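Local coordinates for protein PT26-6P (Thermococcus sp., PDB 2WB7) that is of unknown function but is encoded by an extrachromosomal mobile element of Euryarchaea and combines two immunoglobulin-like domains with a helical domain, at residues D304-V309 and T336-T341; L356-A361 and W374-P379. All blocks are in the same frame, centred on the assembly; numbering follows the deposited sequence.

Contact 1: D304-V309 and T336-T341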
ATOM      1  N   ASP A 304      17.240   3.676   5.065  1.00 41.52           N
ATOM      2  CA  ASP A 304      18.057   2.628   4.394  1.00 41.39           C
ATOM      3  C   ASP A 304      17.763   1.713   3.138  1.00 40.58           C
ATOM      4  O   ASP A 304      18.073   2.095   2.004  1.00 40.88           O
ATOM      5  CB  ASP A 304      18.848   1.833   5.386  1.00 42.29           C
ATOM      6  CG  ASP A 304      20.214   1.598   4.882  1.00 44.80           C
ATOM      7  OD1 ASP A 304      20.651   2.513   4.140  1.00 47.79           O
ATOM      8  OD2 ASP A 304      20.818   0.538   5.185  1.00 47.77           O
ATOM      9  N   GLU A 305      17.286   0.477   3.331  1.00 39.24           N
ATOM     10  CA  GLU A 305      17.588  -0.613   2.340  1.00 37.42           C
ATOM     11  C   GLU A 305      16.430  -1.277   1.580  1.00 35.78           C
ATOM     12  O   GLU A 305      15.418  -1.623   2.176  1.00 35.72           O
ATOM     13  CB  GLU A 305      18.400  -1.703   3.023  1.00 37.51           C
ATOM     14  CG  GLU A 305      18.974  -2.736   2.107  1.00 39.70           C
ATOM     15  CD  GLU A 305      19.876  -3.730   2.876  1.00 44.27           C
ATOM     16  OE1 GLU A 305      19.690  -3.871   4.111  1.00 45.54           O
ATOM     17  OE2 GLU A 305      20.760  -4.379   2.258  1.00 44.69           O
ATOM     18  N   TYR A 306      16.607  -1.486   0.270  1.00 33.74           N
ATOM     19  CA  TYR A 306      15.511  -1.895  -0.625  1.00 31.54           C
ATOM     20  C   TYR A 306      15.881  -3.029  -1.567  1.00 31.36           C
ATOM     21  O   TYR A 306      17.049  -3.235  -1.906  1.00 30.66           O
ATOM     22  CB  TYR A 306      15.051  -0.716  -1.493  1.00 30.82           C
ATOM     23  CG  TYR A 306      16.105  -0.262  -2.478  1.00 29.39           C
ATOM     24  CD1 TYR A 306      16.212  -0.854  -3.733  1.00 26.92           C
ATOM     25  CD2 TYR A 306      17.021   0.759  -2.147  1.00 29.18           C
ATOM     26  CE1 TYR A 306      17.189  -0.471  -4.628  1.00 25.87           C
ATOM     27  CE2 TYR A 306      18.015   1.165  -3.046  1.00 26.78           C
ATOM     28  CZ  TYR A 306      18.084   0.532  -4.286  1.00 27.46           C
ATOM     29  OH  TYR A 306      19.034   0.894  -5.201  1.00 27.48           O
ATOM     30  N   ARG A 307      14.854  -3.747  -2.016  1.00 31.21           N
ATOM     31  CA  ARG A 307      14.978  -4.677  -3.136  1.00 30.85           C
ATOM     32  C   ARG A 307      13.718  -4.650  -4.002  1.00 30.20           C
ATOM     33  O   ARG A 307      12.622  -4.879  -3.525  1.00 29.84           O
ATOM     34  CB  ARG A 307      15.222  -6.095  -2.626  1.00 31.05           C
ATOM     35  CG  ARG A 307      15.597  -7.071  -3.700  1.00 31.14           C
ATOM     36  CD  ARG A 307      16.184  -8.334  -3.114  1.00 33.09           C
ATOM     37  NE  ARG A 307      17.183  -8.850  -4.034  1.00 37.32           N
ATOM     38  CZ  ARG A 307      18.482  -8.943  -3.768  1.00 38.99           C
ATOM     39  NH1 ARG A 307      18.949  -8.594  -2.578  1.00 37.91           N
ATOM     40  NH2 ARG A 307      19.309  -9.416  -4.696  1.00 40.84           N
ATOM     41  N   PHE A 308      13.876  -4.370  -5.284  1.00 29.98           N
ATOM     42  CA  PHE A 308      12.757  -4.466  -6.222  1.00 29.58           C
ATOM     43  C   PHE A 308      13.029  -5.658  -7.100  1.00 29.73           C
ATOM     44  O   PHE A 308      14.160  -5.820  -7.573  1.00 30.39           O
ATOM     45  CB  PHE A 308      12.641  -3.187  -7.065  1.00 29.50           C
ATOM     46  CG  PHE A 308      12.352  -1.962  -6.241  1.00 29.26           C
ATOM     47  CD1 PHE A 308      11.056  -1.701  -5.791  1.00 28.48           C
ATOM     48  CD2 PHE A 308      13.376  -1.120  -5.846  1.00 27.32           C
ATOM     49  CE1 PHE A 308      10.789  -0.612  -4.994  1.00 27.58           C
ATOM     50  CE2 PHE A 308      13.106  -0.023  -5.048  1.00 29.00           C
ATOM     51  CZ  PHE A 308      11.806   0.231  -4.626  1.00 27.46           C
ATOM     52  N   VAL A 309      12.020  -6.506  -7.296  1.00 29.27           N
ATOM     53  CA  VAL A 309      12.195  -7.739  -8.059  1.00 29.41           C
ATOM     54  C   VAL A 309      11.030  -8.021  -8.993  1.00 29.79           C
ATOM     55  O   VAL A 309       9.975  -7.408  -8.887  1.00 30.14           O
ATOM     56  CB  VAL A 309      12.368  -8.991  -7.132  1.00 29.58           C
ATOM     57  CG1 VAL A 309      13.464  -8.744  -6.090  1.00 28.46           C
ATOM     58  CG2 VAL A 309      11.043  -9.367  -6.480  1.00 27.86           C
ATOM     59  N   THR A 336      12.777   9.322  -3.837  1.00 41.46           N
ATOM     60  CA  THR A 336      13.798   8.845  -4.731  1.00 39.78           C
ATOM     61  C   THR A 336      13.253   7.779  -5.631  1.00 38.68           C
ATOM     62  O   THR A 336      12.439   6.956  -5.217  1.00 38.03           O
ATOM     63  CB  THR A 336      14.950   8.247  -3.964  1.00 40.02           C
ATOM     64  OG1 THR A 336      15.162   9.028  -2.791  1.00 40.31           O
ATOM     65  CG2 THR A 336      16.208   8.227  -4.826  1.00 39.05           C
ATOM     66  N   PHE A 337      13.730   7.796  -6.865  1.00 37.56           N
ATOM     67  CA  PHE A 337      13.250   6.888  -7.882  1.00 36.68           C
ATOM     68  C   PHE A 337      14.234   5.762  -8.089  1.00 35.95           C
ATOM     69  O   PHE A 337      15.438   5.957  -8.028  1.00 35.52           O
ATOM     70  CB  PHE A 337      13.075   7.622  -9.197  1.00 36.74           C
ATOM     71  CG  PHE A 337      11.863   8.486  -9.250  1.00 36.70           C
ATOM     72  CD1 PHE A 337      10.629   7.937  -9.568  1.00 36.84           C
ATOM     73  CD2 PHE A 337      11.955   9.856  -9.013  1.00 36.78           C
ATOM     74  CE1 PHE A 337       9.507   8.731  -9.640  1.00 36.74           C
ATOM     75  CE2 PHE A 337      10.835  10.663  -9.086  1.00 36.86           C
ATOM     76  CZ  PHE A 337       9.605  10.095  -9.392  1.00 37.35           C
ATOM     77  N   PHE A 338      13.697   4.584  -8.351  1.00 35.32           N
ATOM     78  CA  PHE A 338      14.501   3.411  -8.589  1.00 35.11           C
ATOM     79  C   PHE A 338      13.893   2.720  -9.784  1.00 34.92           C
ATOM     80  O   PHE A 338      12.673   2.624  -9.896  1.00 35.69           O
ATOM     81  CB  PHE A 338      14.472   2.500  -7.362  1.00 35.16           C
ATOM     82  CG  PHE A 338      15.005   3.156  -6.115  1.00 35.01           C
ATOM     83  CD1 PHE A 338      14.175   3.902  -5.294  1.00 34.43           C
ATOM     84  CD2 PHE A 338      16.345   3.053  -5.779  1.00 34.99           C
ATOM     85  CE1 PHE A 338      14.671   4.511  -4.153  1.00 34.43           C
ATOM     86  CE2 PHE A 338      16.845   3.667  -4.635  1.00 33.97           C
ATOM     87  CZ  PHE A 338      16.006   4.390  -3.822  1.00 33.50           C
ATOM     88  N   GLY A 339      14.735   2.265 -10.698  1.00 34.26           N
ATOM     89  CA  GLY A 339      14.253   1.605 -11.898  1.00 33.47           C
ATOM     90  C   GLY A 339      14.436   0.113 -11.841  1.00 32.81           C
ATOM     91  O   GLY A 339      15.298  -0.386 -11.131  1.00 33.35           O
ATOM     92  N   LEU A 340      13.600  -0.607 -12.577  1.00 32.48           N
ATOM     93  CA  LEU A 340      13.760  -2.047 -12.753  1.00 31.85           C
ATOM     94  C   LEU A 340      13.296  -2.350 -14.141  1.00 31.65           C
ATOM     95  O   LEU A 340      12.239  -1.908 -14.546  1.00 31.43           O
ATOM     96  CB  LEU A 340      12.907  -2.846 -11.772  1.00 31.74           C
ATOM     97  CG  LEU A 340      13.054  -4.360 -11.920  1.00 31.49           C
ATOM     98  CD1 LEU A 340      14.515  -4.749 -11.923  1.00 30.68           C
ATOM     99  CD2 LEU A 340      12.327  -5.069 -10.818  1.00 31.70           C
ATOM    100  N   THR A 341      14.092  -3.114 -14.870  1.00 31.80           N
ATOM    101  CA  THR A 341      13.724  -3.552 -16.205  1.00 31.62           C
ATOM    102  C   THR A 341      13.334  -5.018 -16.156  1.00 31.73           C
ATOM    103  O   THR A 341      14.130  -5.870 -15.763  1.00 32.08           O
ATOM    104  CB  THR A 341      14.911  -3.378 -17.151  1.00 31.70           C
ATOM    105  OG1 THR A 341      15.157  -1.974 -17.330  1.00 31.79           O
ATOM    106  CG2 THR A 341      14.627  -4.023 -18.501  1.00 31.29           C
TER
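This is a side-chain packing contact between two non-adjacent strands inside the second immunoglobulin-like domain, where an aromatic cluster joins strand 301-314 to strand 336-343, the outermost strand at the far end of the same antiparallel sheet. The axes of 304-309 and 336-341 come within 7.9 Å and their chain directions differ by 31°. That spacing is too wide for sheet pairing, and the contact is carried chiefly by side chains: alternate residues Tyr306 and Phe308 meet alternate residues Phe338 and Leu340.

Tyr306 and Phe338 reach toward each other tip to tip. The Phe338 edge carrying CD2 and CE2 is directed over one face of the phenol ring, an edge-to-face pair with centroids 4.3 Å apart. Tyr306 takes the crowded first torsion (chi1 66°), CG between N and the carbonyl carbon, and from there its ring offers a face to the Phe338 edge. An alanine in place of Tyr306 would remove the face that receives the Phe338 edge, and would probably loosen this end of the cluster.

The side chains of Phe308 and Phe338 run at about a right angle, although their ring planes are inclined by only 31°; Phe308 CE2 lies 3.7 Å from Phe338 CB. Farther along, one branch of Leu340 bridges to the opposing strand, its CD2 lying 4.2 Å from Phe308 CB. The same methyl also rests on the main chain, 3.7 Å from Val309 C. Strand 281-290 extends the apolar layer, with Phe286 stacked on Phe308 and Ile288 touching both phenylalanines.

Strands from near opposite ends of the strand order, packed through a largely buried aromatic cluster, are consistent with two layers of strands meeting across an apolar core, as in the beta sandwich of immunoglobulin-like E-set domains.

Contact 2: L356-A361 and W374-P379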
ATOM      1  N   LEU A 356       7.436  -7.049  -7.279  1.00 30.77           N
ATOM      2  CA  LEU A 356       7.355  -6.741  -5.858  1.00 30.54           C
ATOM      3  C   LEU A 356       8.462  -5.786  -5.444  1.00 30.86           C
ATOM      4  O   LEU A 356       9.567  -5.819  -5.984  1.00 30.83           O
ATOM      5  CB  LEU A 356       7.457  -8.015  -5.033  1.00 30.13           C
ATOM      6  CG  LEU A 356       7.304  -7.913  -3.520  1.00 29.44           C
ATOM      7  CD1 LEU A 356       5.858  -7.786  -3.131  1.00 29.87           C
ATOM      8  CD2 LEU A 356       7.889  -9.145  -2.870  1.00 28.52           C
ATOM      9  N   GLY A 357       8.151  -4.925  -4.480  1.00 31.04           N
ATOM     10  CA  GLY A 357       9.149  -4.046  -3.883  1.00 30.44           C
ATOM     11  C   GLY A 357       9.148  -4.206  -2.380  1.00 30.30           C
ATOM     12  O   GLY A 357       8.095  -4.130  -1.730  1.00 30.80           O
ATOM     13  N   LEU A 358      10.327  -4.446  -1.829  1.00 29.92           N
ATOM     14  CA  LEU A 358      10.512  -4.530  -0.397  1.00 29.36           C
ATOM     15  C   LEU A 358      11.503  -3.465   0.078  1.00 29.72           C
ATOM     16  O   LEU A 358      12.602  -3.331  -0.463  1.00 29.02           O
ATOM     17  CB  LEU A 358      11.020  -5.921  -0.027  1.00 29.22           C
ATOM     18  CG  LEU A 358      10.199  -7.134  -0.484  1.00 28.48           C
ATOM     19  CD1 LEU A 358      10.857  -8.392   0.021  1.00 28.60           C
ATOM     20  CD2 LEU A 358       8.772  -7.082   0.008  1.00 26.99           C
ATOM     21  N   VAL A 359      11.100  -2.711   1.098  1.00 30.55           N
ATOM     22  CA  VAL A 359      11.977  -1.748   1.761  1.00 30.96           C
ATOM     23  C   VAL A 359      12.012  -1.984   3.263  1.00 31.90           C
ATOM     24  O   VAL A 359      11.000  -2.322   3.894  1.00 31.68           O
ATOM     25  CB  VAL A 359      11.532  -0.309   1.510  1.00 30.90           C
ATOM     26  CG1 VAL A 359      12.611   0.660   1.962  1.00 30.39           C
ATOM     27  CG2 VAL A 359      11.246  -0.121   0.033  1.00 30.45           C
ATOM     28  N   TYR A 360      13.194  -1.793   3.826  1.00 33.19           N
ATOM     29  CA  TYR A 360      13.443  -2.007   5.235  1.00 34.79           C
ATOM     30  C   TYR A 360      14.212  -0.799   5.732  1.00 35.84           C
ATOM     31  O   TYR A 360      15.257  -0.463   5.174  1.00 36.27           O
ATOM     32  CB  TYR A 360      14.286  -3.266   5.398  1.00 34.79           C
ATOM     33  CG  TYR A 360      14.706  -3.590   6.805  1.00 35.73           C
ATOM     34  CD1 TYR A 360      13.870  -4.303   7.654  1.00 37.15           C
ATOM     35  CD2 TYR A 360      15.958  -3.220   7.274  1.00 37.46           C
ATOM     36  CE1 TYR A 360      14.260  -4.618   8.950  1.00 38.61           C
ATOM     37  CE2 TYR A 360      16.363  -3.527   8.570  1.00 38.78           C
ATOM     38  CZ  TYR A 360      15.511  -4.224   9.401  1.00 39.83           C
ATOM     39  OH  TYR A 360      15.920  -4.535  10.682  1.00 41.75           O
ATOM     40  N   ALA A 361      13.700  -0.131   6.764  1.00 36.93           N
ATOM     41  CA  ALA A 361      14.403   1.033   7.313  1.00 38.05           C
ATOM     42  C   ALA A 361      14.292   1.127   8.836  1.00 38.81           C
ATOM     43  O   ALA A 361      13.629   0.312   9.474  1.00 38.77           O
ATOM     44  CB  ALA A 361      13.935   2.321   6.641  1.00 37.51           C
ATOM     45  N   TRP A 374       9.289  -2.010   7.779  1.00 33.94           N
ATOM     46  CA  TRP A 374       9.358  -2.565   6.450  1.00 32.87           C
ATOM     47  C   TRP A 374       8.102  -2.231   5.670  1.00 32.42           C
ATOM     48  O   TRP A 374       7.036  -2.001   6.251  1.00 32.04           O
ATOM     49  CB  TRP A 374       9.547  -4.083   6.509  1.00 33.05           C
ATOM     50  CG  TRP A 374       8.386  -4.820   7.106  1.00 31.53           C
ATOM     51  CD1 TRP A 374       8.181  -5.084   8.420  1.00 30.70           C
ATOM     52  CD2 TRP A 374       7.267  -5.371   6.402  1.00 29.77           C
ATOM     53  NE1 TRP A 374       7.011  -5.784   8.582  1.00 30.10           N
ATOM     54  CE2 TRP A 374       6.429  -5.969   7.360  1.00 28.69           C
ATOM     55  CE3 TRP A 374       6.890  -5.411   5.055  1.00 29.22           C
ATOM     56  CZ2 TRP A 374       5.241  -6.601   7.021  1.00 28.19           C
ATOM     57  CZ3 TRP A 374       5.702  -6.046   4.718  1.00 27.89           C
ATOM     58  CH2 TRP A 374       4.896  -6.633   5.698  1.00 27.77           C
ATOM     59  N   LEU A 375       8.244  -2.196   4.348  1.00 31.86           N
ATOM     60  CA  LEU A 375       7.103  -2.045   3.450  1.00 31.24           C
ATOM     61  C   LEU A 375       7.208  -3.025   2.283  1.00 31.23           C
ATOM     62  O   LEU A 375       8.308  -3.303   1.762  1.00 31.07           O
ATOM     63  CB  LEU A 375       6.997  -0.619   2.918  1.00 31.02           C
ATOM     64  CG  LEU A 375       5.728  -0.319   2.108  1.00 30.24           C
ATOM     65  CD1 LEU A 375       4.536  -0.212   3.004  1.00 28.74           C
ATOM     66  CD2 LEU A 375       5.891   0.984   1.355  1.00 31.17           C
ATOM     67  N   ALA A 376       6.063  -3.567   1.896  1.00 30.56           N
ATOM     68  CA  ALA A 376       5.983  -4.394   0.709  1.00 30.27           C
ATOM     69  C   ALA A 376       4.909  -3.777  -0.160  1.00 29.98           C
ATOM     70  O   ALA A 376       3.848  -3.394   0.335  1.00 29.96           O
ATOM     71  CB  ALA A 376       5.626  -5.837   1.071  1.00 30.25           C
ATOM     72  N   ALA A 377       5.190  -3.654  -1.446  1.00 29.30           N
ATOM     73  CA  ALA A 377       4.228  -3.061  -2.355  1.00 29.18           C
ATOM     74  C   ALA A 377       4.320  -3.824  -3.647  1.00 29.17           C
ATOM     75  O   ALA A 377       5.404  -3.949  -4.229  1.00 29.51           O
ATOM     76  CB  ALA A 377       4.535  -1.586  -2.591  1.00 28.95           C
ATOM     77  N   GLU A 378       3.190  -4.363  -4.084  1.00 28.95           N
ATOM     78  CA  GLU A 378       3.164  -5.147  -5.303  1.00 29.14           C
ATOM     79  C   GLU A 378       2.305  -4.457  -6.367  1.00 28.83           C
ATOM     80  O   GLU A 378       1.096  -4.309  -6.197  1.00 28.67           O
ATOM     81  CB  GLU A 378       2.680  -6.568  -5.020  1.00 28.96           C
ATOM     82  CG  GLU A 378       2.325  -7.335  -6.269  1.00 30.86           C
ATOM     83  CD  GLU A 378       1.932  -8.784  -6.010  1.00 32.24           C
ATOM     84  OE1 GLU A 378       1.955  -9.219  -4.842  1.00 32.49           O
ATOM     85  OE2 GLU A 378       1.608  -9.490  -6.991  1.00 32.78           O
ATOM     86  N   PRO A 379       2.944  -4.009  -7.459  1.00 28.80           N
ATOM     87  CA  PRO A 379       2.232  -3.382  -8.565  1.00 29.13           C
ATOM     88  C   PRO A 379       1.241  -4.372  -9.122  1.00 29.54           C
ATOM     89  O   PRO A 379       1.608  -5.515  -9.395  1.00 29.82           O
ATOM     90  CB  PRO A 379       3.335  -3.126  -9.593  1.00 29.04           C
ATOM     91  CG  PRO A 379       4.590  -3.076  -8.804  1.00 29.28           C
ATOM     92  CD  PRO A 379       4.397  -4.052  -7.685  1.00 28.65           C
TER
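Four backbone hydrogen bonds tie 356-361 to 374-379 as neighbouring strands of an antiparallel beta hairpin. Gly357 and Ala377 form one hydrogen-bonded pair, Gly357 N giving to Ala377 O at 2.9 Å and Ala377 N returning to Gly357 O at 3.0 Å. Val359 and Leu375 form the next, in which Val359 N to Leu375 O is the straightest of the four, 167° at the hydrogen; Leu375 N reaches Val359 O at 2.8 Å. All four donors lie in the plane of the carbonyl they address. Between these pairs sits the non-hydrogen-bonded pair Leu358 and Ala376, where CA-H...O contacts supplement the ladder: Ala376 CA is 3.2 Å from Gly357 O, and Leu358 CA approaches Leu375 O.

The polar ends of the side chains find partners beyond the two segments. Glu378, its chain extended, bonds Tyr152 OH through OE1; its OE2 bonds His354 and Tyr360 OH bonds Tyr362 OH, both on the first arm of the hairpin. Two partners would help fix the buried carboxylate.

Val359, Leu375 and Ala377 share one face, where Val359 and Leu375 touch Phe266; strand 253-261 lies alongside 370-379 as the next strand of the sheet, and Ala377 touches its Asn257 and Tyr259. The Leu358, Tyr360, Trp374 and Ala376 face meets helices 135-144 and 149-157, through Leu358 and Tyr360 on Ile142 and Ala376 on Ile155. On that side Leu358 CD2 leans across to Ala376 CB at 3.5 Å. Leu356 crosses Glu378 at about a right angle, its CD1 meeting the glutamate's CB at 3.9 Å.

Trp374 places CG in the crowded position between N and the carbonyl carbon (chi1 65°), which carries the indole away from 356-361; its NE1 hydrogen-bonds Asp132 OD1, while Ala376 CB abuts the ring edge in plane.

Both contacts are largely buried and belong to one eight-stranded antiparallel sheet, but they hold it in different ways. Contact 2 pairs adjacent strands through their main chains, whereas contact 1 joins strands far apart in the strand order through side chains, chiefly aromatic. They share a seam, because strands 301-314 and 350-364 are neighbours: Arg307 N lies 2.8 Å from Leu358 O, and Glu305 O is equally far from Tyr360 N, both probable hydrogen bonds. Phe308 CD1 also packs on Gly357 CA at 3.6 Å. In contact 1 Phe338 is still partly exposed; every touching residue of contact 2 is buried, and one of its faces meets helices 135-144 and 149-157.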